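Local coordinates for Blr6230 protein (Bradyrhizobium diazoefficiens USDA 110, PDB 5NGG) that probably hydrolyses the beta-lactam ring of antibiotics as BJP-1, a zinc-dependent metallo-beta-lactamase of subclass B3, at residues F89-I94 with K114-A119; A173-S178 with V220-A225; L43-Y48 with T187-K192. One frame throughout, in Å; residues are numbered along the deposited sequence.

The three contacts sample different parts of the metallo-beta-lactamase fold. Contact 2 is the one at the active site: His177 in its loop binds zinc together with His101 and His103. Contact 1 joins the end of helix 110-117 to the loop before strand 94-98 and lies on the opposite side of the chain's centre, the two contact centres being about 32 Å apart. Contact 3, where the turn at Asp45 of the larger sheet meets strand 182-190 of the smaller one, has its centre about 29 Å from that of contact 2. Contacts 1 and 3 touch directly, with Phe89 CZ 3.7 Å from Tyr48 CD1, and 89-94 and 114-119 both fall within the loop that contact 3 closes.

Contact 1. Residues F89-I94 with K114-A119; sequences FKVADI and KKETGA
Thr117 fits its methyl against the short 3-10 turn at Val91: Thr117 CG2 lies 3.3 Å from Val91 O and 3.8 Å from Val91 CG1, the two side chains crossing at about a right angle. Glu116 OE2 comes within 3.4 Å of Val91 CG1, a carboxylate oxygen against a methyl, while Glu116 OE1 forms a salt bridge with Lys81. Ala119 CB sits 4.1 Å from Ile94 CG2 and 3.7 Å from Ile94 O. No direct hydrogen bond joins the segments. Two waters do the polar work, both donating to Thr117 O: water 1 also donates to Ala92 O, and water 2 to Ile94 O, so one carbonyl at the end of helix 110-117 is tied to two carbonyls of 89-94. This is a joint between consecutive beta-alpha units of the fold, where the helix ends beside the entry to strand 94-98 and the chain turns back into strand 120-124. Gly118 makes that exit with positive phi (74°). Thr117 OG1 accepts from Ala119 N at 3.1 Å, an ST turn. The hydroxyl lies between the backbone N and the carbonyl carbon (chi1 64°), and it is also hydrogen-bonded to Ile113 O. Glu116, Lys81 and Glu112 are zinc ligands in a crystal structure of this protein; no zinc is bound there in this chain.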
# COMPACT_ATOMS: atom_id res chain seq x y z
N PHE A 89 13.69 -14.68 -7.85
CA PHE A 89 12.35 -14.90 -8.37
C PHE A 89 12.27 -14.61 -9.86
O PHE A 89 13.10 -13.88 -10.39
CB PHE A 89 11.35 -13.97 -7.68
CG PHE A 89 11.15 -14.24 -6.23
CD1 PHE A 89 10.62 -15.44 -5.79
CD2 PHE A 89 11.45 -13.26 -5.28
CE1 PHE A 89 10.42 -15.67 -4.45
CE2 PHE A 89 11.27 -13.47 -3.94
CZ PHE A 89 10.76 -14.69 -3.51
N LYS A 90 11.25 -15.19 -10.49
CA LYS A 90 10.90 -14.89 -11.87
C LYS A 90 9.66 -14.03 -11.88
O LYS A 90 8.64 -14.43 -11.31
CB LYS A 90 10.66 -16.17 -12.67
CG LYS A 90 11.90 -17.01 -12.81
CD LYS A 90 11.68 -18.20 -13.74
CE LYS A 90 10.71 -19.22 -13.17
N VAL A 91 9.73 -12.90 -12.59
CA VAL A 91 8.52 -12.08 -12.80
C VAL A 91 7.40 -12.93 -13.38
O VAL A 91 6.26 -12.79 -12.97
CB VAL A 91 8.80 -10.84 -13.68
CG1 VAL A 91 7.51 -10.10 -14.12
CG2 VAL A 91 9.68 -9.86 -12.93
N ALA A 92 7.74 -13.86 -14.28
CA ALA A 92 6.73 -14.72 -14.89
C ALA A 92 5.94 -15.59 -13.90
O ALA A 92 4.88 -16.12 -14.25
CB ALA A 92 7.39 -15.59 -15.95
N ASP A 93 6.47 -15.80 -12.70
CA ASP A 93 5.76 -16.59 -11.70
C ASP A 93 4.72 -15.83 -10.89
O ASP A 93 4.06 -16.42 -10.05
CB ASP A 93 6.75 -17.26 -10.75
CG ASP A 93 7.56 -18.35 -11.42
OD1 ASP A 93 7.14 -18.89 -12.47
OD2 ASP A 93 8.63 -18.65 -10.87
N ILE A 94 4.57 -14.53 -11.15
CA ILE A 94 3.52 -13.76 -10.52
C ILE A 94 2.16 -14.19 -11.09
O ILE A 94 1.93 -14.10 -12.29
CB ILE A 94 3.72 -12.25 -10.73
CG1 ILE A 94 4.98 -11.78 -10.02
CG2 ILE A 94 2.51 -11.47 -10.23
CD1 ILE A 94 5.48 -10.42 -10.47
N LYS A 114 0.66 -7.04 -15.44
CA LYS A 114 -0.47 -7.90 -15.77
C LYS A 114 -0.36 -8.44 -17.20
O LYS A 114 -0.62 -9.62 -17.45
CB LYS A 114 -1.77 -7.13 -15.56
CG LYS A 114 -3.00 -7.94 -15.85
CD LYS A 114 -4.24 -7.27 -15.29
CE LYS A 114 -5.43 -8.16 -15.54
NZ LYS A 114 -6.71 -7.42 -15.38
N LYS A 115 -0.01 -7.57 -18.14
CA LYS A 115 0.12 -8.00 -19.53
C LYS A 115 1.26 -9.01 -19.71
O LYS A 115 1.11 -10.01 -20.42
CB LYS A 115 0.31 -6.81 -20.45
CG LYS A 115 0.26 -7.20 -21.92
CD LYS A 115 0.00 -6.01 -22.82
CE LYS A 115 0.08 -6.43 -24.28
N GLU A 116 2.40 -8.74 -19.06
CA GLU A 116 3.60 -9.58 -19.21
C GLU A 116 3.37 -10.97 -18.64
O GLU A 116 3.88 -11.95 -19.18
CB GLU A 116 4.80 -8.92 -18.52
CG GLU A 116 6.11 -9.70 -18.55
CD GLU A 116 7.26 -8.94 -17.93
OE1 GLU A 116 7.24 -7.68 -17.93
OE2 GLU A 116 8.20 -9.60 -17.44
N THR A 117 2.62 -11.06 -17.54
CA THR A 117 2.52 -12.29 -16.76
C THR A 117 1.21 -13.06 -16.91
O THR A 117 1.17 -14.25 -16.60
CB THR A 117 2.68 -12.02 -15.26
OG1 THR A 117 1.61 -11.20 -14.78
CG2 THR A 117 4.03 -11.39 -14.96
N GLY A 118 0.14 -12.39 -17.32
CA GLY A 118 -1.20 -12.94 -17.27
C GLY A 118 -1.81 -13.03 -15.89
O GLY A 118 -2.81 -13.73 -15.71
N ALA A 119 -1.24 -12.33 -14.91
CA ALA A 119 -1.76 -12.36 -13.54
C ALA A 119 -3.12 -11.68 -13.45
O ALA A 119 -3.50 -10.90 -14.31
CB ALA A 119 -0.78 -11.66 -12.63
O HOH W 1 3.63 -15.68 -16.67
O HOH W 2 0.43 -15.48 -14.21

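Contact 2. Residues A173-S178 with V220-A225; sequences ATPGHS and VDDYRA. With ZN (zinc ion), chain D.
The loop that carries the zinc ligand His177 between strands 167-173 and 182-190 rests on helix 219-232, beside the active site of this metallo-beta-lactamase. The CA atoms come nearest at Gly176 and Tyr223, and Gly176, at phi 140°, brings its CA over the face of the Tyr223 ring in a CH-pi contact, 3.8 Å from the ring centroid and 12° off the normal. The peptide continues across the same face: Gly176 C and His177 N both lie above the plane, offset toward the rim. Pro175 packs against the Asp222 carboxylate, with Pro175 CB 3.5 Å from Asp222 OD2, while that oxygen is held by Arg126 in a salt bridge and by Tyr216 OH. Tyr223 OH passes 3.4 Å from His177 CA and is hydrogen-bonded to Thr204 O. His177 ND1 uses the same carbonyl, a second-shell bond that helps fix the rotation of the imidazole, whose CG stands anti to the backbone N (chi1 -179°). The other ring nitrogen, His177 NE2, binds the zinc ion at 2.1 Å. His101, His103 and water 3 are the other ligands, and water 3 lies in the plane of the His177 ring, at its edge.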
# COMPACT_ATOMS: atom_id res chain seq x y z
N ALA A 173 -11.64 -3.40 4.69
CA ALA A 173 -11.98 -2.11 4.11
C ALA A 173 -11.54 -1.02 5.06
O ALA A 173 -12.06 -0.90 6.17
CB ALA A 173 -13.47 -2.03 3.83
N THR A 174 -10.55 -0.24 4.63
CA THR A 174 -9.98 0.83 5.44
C THR A 174 -9.93 2.11 4.58
O THR A 174 -8.86 2.68 4.36
CB THR A 174 -8.58 0.45 5.96
OG1 THR A 174 -7.79 -0.07 4.88
CG2 THR A 174 -8.66 -0.62 7.02
N PRO A 175 -11.12 2.60 4.14
CA PRO A 175 -11.18 3.77 3.27
C PRO A 175 -10.76 5.07 3.94
O PRO A 175 -10.65 5.15 5.16
CB PRO A 175 -12.65 3.82 2.87
CG PRO A 175 -13.36 3.25 4.05
CD PRO A 175 -12.47 2.09 4.46
N GLY A 176 -10.54 6.07 3.11
CA GLY A 176 -10.18 7.43 3.54
C GLY A 176 -9.14 7.96 2.60
O GLY A 176 -9.40 8.84 1.78
N HIS A 177 -7.93 7.39 2.66
CA HIS A 177 -6.88 7.83 1.78
C HIS A 177 -7.29 7.61 0.29
O HIS A 177 -6.91 8.41 -0.58
CB HIS A 177 -5.56 7.12 2.14
CG HIS A 177 -4.40 7.53 1.30
ND1 HIS A 177 -3.63 8.64 1.55
CD2 HIS A 177 -3.91 6.98 0.18
CE1 HIS A 177 -2.69 8.73 0.62
NE2 HIS A 177 -2.85 7.75 -0.24
N SER A 178 -8.03 6.54 0.02
CA SER A 178 -8.77 6.37 -1.23
C SER A 178 -10.10 5.72 -0.87
O SER A 178 -10.23 5.13 0.21
CB SER A 178 -7.99 5.51 -2.23
OG SER A 178 -8.04 4.13 -1.87
N VAL A 220 -14.31 12.18 5.05
CA VAL A 220 -13.96 12.42 6.45
C VAL A 220 -14.40 11.24 7.34
O VAL A 220 -13.65 10.76 8.19
CB VAL A 220 -14.52 13.79 6.93
CG1 VAL A 220 -14.40 13.92 8.45
CG2 VAL A 220 -13.81 14.94 6.22
N ASP A 221 -15.65 10.81 7.19
CA ASP A 221 -16.18 9.68 7.94
C ASP A 221 -15.35 8.43 7.73
O ASP A 221 -15.08 7.70 8.69
CB ASP A 221 -17.65 9.44 7.59
CG ASP A 221 -18.59 10.47 8.19
OD1 ASP A 221 -18.42 10.83 9.36
OD2 ASP A 221 -19.51 10.88 7.48
N ASP A 222 -14.93 8.18 6.48
CA ASP A 222 -14.10 7.03 6.17
C ASP A 222 -12.77 7.06 6.97
O ASP A 222 -12.39 6.06 7.60
CB ASP A 222 -13.86 6.92 4.66
CG ASP A 222 -15.05 6.38 3.89
OD1 ASP A 222 -16.05 5.85 4.47
OD2 ASP A 222 -14.95 6.40 2.63
N TYR A 223 -12.06 8.18 6.94
CA TYR A 223 -10.79 8.28 7.68
C TYR A 223 -10.95 7.96 9.15
O TYR A 223 -10.21 7.22 9.75
CB TYR A 223 -10.20 9.68 7.56
CG TYR A 223 -9.28 9.93 6.37
CD1 TYR A 223 -7.95 9.50 6.37
CD2 TYR A 223 -9.71 10.67 5.28
CE1 TYR A 223 -7.10 9.79 5.31
CE2 TYR A 223 -8.86 10.98 4.22
CZ TYR A 223 -7.57 10.53 4.24
OH TYR A 223 -6.75 10.90 3.19
N ARG A 224 -11.96 8.56 9.78
CA ARG A 224 -12.14 8.36 11.24
C ARG A 224 -12.60 6.93 11.57
O ARG A 224 -12.19 6.37 12.59
CB ARG A 224 -13.04 9.44 11.85
CG ARG A 224 -12.37 10.82 11.94
CD ARG A 224 -13.42 11.89 12.18
NE ARG A 224 -12.91 13.22 12.49
CZ ARG A 224 -11.74 13.53 13.05
NH1 ARG A 224 -10.87 12.59 13.39
NH2 ARG A 224 -11.44 14.80 13.27
N ALA A 225 -13.39 6.31 10.70
CA ALA A 225 -13.71 4.87 10.87
C ALA A 225 -12.43 4.03 10.76
O ALA A 225 -12.20 3.12 11.56
CB ALA A 225 -14.74 4.41 9.84
ZN ZN D . -1.90 7.25 -2.00
O HOH W 3 -0.15 7.63 -2.48

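Contact 3. Residues L43-Y48 with T187-K192; sequences LIDNIY and TVKDGK
A type II' turn from Ile44 to Ile47 brings the hairpin of strands 41-44 and 47-49 against strand 182-190, Asp45 lying nearest Val188, and Leu43 and Ile44 together face Ile47 in a classic beta bulge. Val188 fills the middle of the contact with its two methyls turned to different partners. Val188 CG2 meets Ile44 CD1 at 3.9 Å, while Val188 CG1 meets Ile47 CD1 at 3.8 Å and also lies near Asn46 OD1; both isoleucines cross the valine at about a right angle. At the turn's tip, Asp45 lies side by side with Lys189 and takes the backbone N-H of Lys189 on OD2, a nearly straight bond of 2.8 Å (172°). The donor comes to the anti side of the carboxylate, 35° out of its plane. Asp45 CG is anti to its own backbone N (chi1 -165°), which carries the acid across to the strand. Lys189 NZ hydrogen-bonds to Lys192 O and forms a salt bridge with Asp194. Water 5 links Asn46 OD1 to Thr187 O, and water 4 donates to Lys189 O while accepting a weak bond from Asp45 N; Asn46 ND2 is bonded to Lys61 O. The two sheets of the alpha-beta/beta-alpha sandwich thus meet through buried methyls, bordered by one direct hydrogen bond and two waters, so the turn is held against strand 182-190 with no backbone-to-backbone bond between the segments.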
# COMPACT_ATOMS: atom_id res chain seq x y z
N LEU A 43 11.83 -10.18 4.43
CA LEU A 43 11.38 -9.38 5.56
C LEU A 43 10.92 -10.29 6.72
O LEU A 43 11.43 -10.17 7.85
CB LEU A 43 10.33 -8.38 5.06
CG LEU A 43 9.89 -7.32 6.04
CD1 LEU A 43 9.34 -6.09 5.28
CD2 LEU A 43 8.82 -7.85 7.00
N ILE A 44 9.95 -11.17 6.47
CA ILE A 44 9.55 -12.19 7.46
C ILE A 44 8.93 -13.35 6.69
O ILE A 44 8.12 -13.15 5.81
CB ILE A 44 8.58 -11.64 8.53
CG1 ILE A 44 8.37 -12.68 9.64
CG2 ILE A 44 7.25 -11.14 7.94
CD1 ILE A 44 7.74 -12.11 10.90
N ASP A 45 9.39 -14.55 6.99
CA ASP A 45 8.85 -15.79 6.40
C ASP A 45 8.80 -15.62 4.87
O ASP A 45 9.86 -15.42 4.25
CB ASP A 45 7.52 -16.13 7.07
CG ASP A 45 7.06 -17.56 6.81
OD1 ASP A 45 7.79 -18.37 6.16
OD2 ASP A 45 5.93 -17.88 7.27
N ASN A 46 7.62 -15.72 4.25
CA ASN A 46 7.48 -15.69 2.80
C ASN A 46 7.17 -14.31 2.22
O ASN A 46 6.76 -14.22 1.08
CB ASN A 46 6.46 -16.74 2.34
CG ASN A 46 5.07 -16.55 2.89
OD1 ASN A 46 4.88 -16.07 4.01
ND2 ASN A 46 4.09 -17.02 2.13
N ILE A 47 7.42 -13.25 2.99
CA ILE A 47 7.23 -11.86 2.58
C ILE A 47 8.60 -11.23 2.30
O ILE A 47 9.46 -11.20 3.20
CB ILE A 47 6.47 -11.02 3.61
CG1 ILE A 47 5.09 -11.60 3.92
CG2 ILE A 47 6.36 -9.58 3.13
CD1 ILE A 47 4.38 -10.95 5.07
N TYR A 48 8.76 -10.71 1.09
CA TYR A 48 10.02 -10.15 0.62
C TYR A 48 9.78 -8.69 0.18
O TYR A 48 8.80 -8.40 -0.52
CB TYR A 48 10.59 -10.93 -0.58
CG TYR A 48 10.90 -12.38 -0.27
CD1 TYR A 48 9.89 -13.32 -0.14
CD2 TYR A 48 12.22 -12.80 -0.05
CE1 TYR A 48 10.17 -14.64 0.19
CE2 TYR A 48 12.50 -14.12 0.27
CZ TYR A 48 11.48 -15.03 0.38
OH TYR A 48 11.76 -16.35 0.72
N THR A 187 -1.22 -14.50 7.81
CA THR A 187 -0.44 -15.13 8.86
C THR A 187 0.90 -15.60 8.29
O THR A 187 0.99 -16.17 7.19
CB THR A 187 -1.19 -16.36 9.38
OG1 THR A 187 -2.50 -15.95 9.77
CG2 THR A 187 -0.48 -17.02 10.55
N VAL A 188 1.94 -15.39 9.10
CA VAL A 188 3.29 -15.92 8.82
C VAL A 188 3.77 -16.69 10.03
O VAL A 188 3.16 -16.61 11.11
CB VAL A 188 4.32 -14.79 8.46
CG1 VAL A 188 3.90 -14.07 7.19
CG2 VAL A 188 4.51 -13.82 9.62
N LYS A 189 4.88 -17.40 9.87
CA LYS A 189 5.55 -18.06 10.97
C LYS A 189 6.75 -17.24 11.41
O LYS A 189 7.52 -16.72 10.58
CB LYS A 189 6.07 -19.43 10.55
CG LYS A 189 5.02 -20.37 10.00
CD LYS A 189 3.84 -20.59 10.92
CE LYS A 189 4.24 -21.13 12.27
NZ LYS A 189 3.06 -21.64 13.03
N ASP A 190 6.93 -17.20 12.72
CA ASP A 190 8.16 -16.77 13.34
C ASP A 190 8.57 -17.93 14.24
O ASP A 190 7.97 -18.17 15.30
CB ASP A 190 7.90 -15.52 14.15
CG ASP A 190 9.12 -15.05 14.87
OD1 ASP A 190 10.14 -14.82 14.20
OD2 ASP A 190 9.06 -14.93 16.10
N GLY A 191 9.57 -18.69 13.80
CA GLY A 191 9.86 -19.99 14.42
C GLY A 191 8.62 -20.88 14.32
O GLY A 191 8.08 -21.07 13.22
N LYS A 192 8.16 -21.39 15.46
CA LYS A 192 6.98 -22.26 15.52
C LYS A 192 5.65 -21.50 15.60
O LYS A 192 4.59 -22.11 15.45
CB LYS A 192 7.07 -23.20 16.72
CG LYS A 192 8.26 -24.13 16.71
O HOH W 4 9.90 -15.81 9.78
O HOH W 5 2.66 -17.32 5.23